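Local coordinates for Thiol:disulfide interchange protein DsbL (PDB 3C7M), which acts in the periplasm as a dithiol oxidase, passing its disulfide to other proteins and, together with DsbI, forming an essential disulfide in AssT, at residues M130-A133 with D134-A137. Sequence-based numbering, arbitrary orientation.
Sequences MSQA and DFEA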
loop_
_atom_site.group_PDB
_atom_site.type_symbol
_atom_site.label_atom_id
_atom_site.label_comp_id
_atom_site.label_asym_id
_atom_site.label_seq_id
_atom_site.Cartn_x
_atom_site.Cartn_y
_atom_site.Cartn_z
ATOM N N MET A 130 14.661 12.172 -0.870
ATOM C CA MET A 130 13.950 13.351 -0.391
ATOM C C MET A 130 14.586 13.856 0.892
ATOM O O MET A 130 14.949 13.061 1.770
ATOM C CB MET A 130 12.454 13.054 -0.170
ATOM C CG MET A 130 11.671 14.246 0.392
ATOM S SD MET A 130 9.898 13.956 0.565
ATOM C CE MET A 130 9.309 14.364 -1.069
ATOM N N SER A 131 14.728 15.175 0.993
ATOM C CA SER A 131 15.254 15.791 2.207
ATOM C C SER A 131 14.215 15.806 3.321
ATOM O O SER A 131 13.001 15.833 3.073
ATOM C CB SER A 131 15.756 17.222 1.937
ATOM O OG SER A 131 14.683 18.111 1.673
ATOM N N GLN A 132 14.705 15.792 4.556
ATOM C CA GLN A 132 13.850 15.938 5.729
ATOM C C GLN A 132 13.003 17.204 5.645
ATOM O O GLN A 132 11.801 17.166 5.897
ATOM C CB GLN A 132 14.692 15.949 7.005
ATOM C CG GLN A 132 13.868 15.942 8.291
ATOM C CD GLN A 132 13.092 14.651 8.503
ATOM O OE1 GLN A 132 13.531 13.572 8.100
ATOM N NE2 GLN A 132 11.938 14.755 9.151
ATOM N N ALA A 133 13.634 18.320 5.278
ATOM C CA ALA A 133 12.922 19.589 5.155
ATOM C C ALA A 133 11.775 19.500 4.145
ATOM O O ALA A 133 10.665 19.960 4.423
ATOM C CB ALA A 133 13.890 20.718 4.782
ATOM N N ASP A 134 12.036 18.887 2.990
ATOM C CA ASP A 134 10.999 18.743 1.961
ATOM C C ASP A 134 9.838 17.867 2.421
ATOM O O ASP A 134 8.674 18.186 2.165
ATOM C CB ASP A 134 11.584 18.208 0.656
ATOM C CG ASP A 134 12.347 19.264 -0.122
ATOM O OD1 ASP A 134 12.447 20.418 0.350
ATOM O OD2 ASP A 134 12.835 18.936 -1.216
ATOM N N PHE A 135 10.159 16.773 3.108
ATOM C CA PHE A 135 9.141 15.899 3.685
ATOM C C PHE A 135 8.249 16.659 4.672
ATOM O O PHE A 135 7.017 16.555 4.628
ATOM C CB PHE A 135 9.812 14.701 4.365
ATOM C CG PHE A 135 8.914 13.952 5.308
ATOM C CD1 PHE A 135 7.880 13.156 4.821
ATOM C CD2 PHE A 135 9.099 14.043 6.690
ATOM C CE1 PHE A 135 7.042 12.458 5.695
ATOM C CE2 PHE A 135 8.264 13.350 7.571
ATOM C CZ PHE A 135 7.231 12.557 7.063
ATOM N N GLU A 136 8.866 17.435 5.557
ATOM C CA GLU A 136 8.100 18.149 6.572
ATOM C C GLU A 136 7.139 19.160 5.944
ATOM O O GLU A 136 5.984 19.268 6.359
ATOM C CB GLU A 136 9.031 18.796 7.596
ATOM C CG GLU A 136 9.717 17.763 8.483
ATOM C CD GLU A 136 10.781 18.352 9.394
ATOM O OE1 GLU A 136 10.999 19.586 9.361
ATOM O OE2 GLU A 136 11.407 17.572 10.145
ATOM N N ALA A 137 7.614 19.866 4.921
ATOM C CA ALA A 137 6.782 20.806 4.172
ATOM C C ALA A 137 5.622 20.095 3.472
ATOM O O ALA A 137 4.481 20.551 3.541
ATOM C CB ALA A 137 7.632 21.569 3.162
HETATM O O HOH W 1 14.169 16.661 -1.464
#
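M130 lies against the first turn of helix 132-139 from the apolar side: its SD sits 3.8 Å from F135 CA and also touches F135 CB. CG of the same side chain passes D134 CB. S131 is the N-cap. Its OG, placed between the backbone N and the carbonyl carbon, turns back over the helix start and accepts from D134 N (3.1 Å, N-H...O angle 155°), supplying an acceptor for an N-H of the first turn, where a preceding-turn carbonyl is lacking, as is usual for an N-cap. The reciprocal half of a capping box would need the carboxylate of D134 to accept directly from S131 N; here a water bridges them instead, accepting from S131 N and donating to D134 OD2 over 2.6 Å. The first i-to-i+4 backbone bond, F135 N to S131 O, is consistent with S131 being the N-cap. Q132 adds a backbone bond to E136 N and a side-chain one: NE2 donates to E136 OE2 (3.0 Å, 167°). This bond lies in the amide plane of Q132, but on the anti side of OE2 and well out of the carboxylate plane, the two flat groups being steeply turned against each other. The bend at chi2 (67°) brings that amide back along the helix, where NE2 also reaches the edge of the F135 ring near its plane, 3.8 Å from CD2. A133 O accepts from A137 N, continuing the i-to-i+4 helical bonding. This capped start follows helix 117-128, whose I121 and L125 meet Q132 and F135, while M130 and F135 pack on V74 of helix 65-81, all within the helical part of the DsbA-like fold.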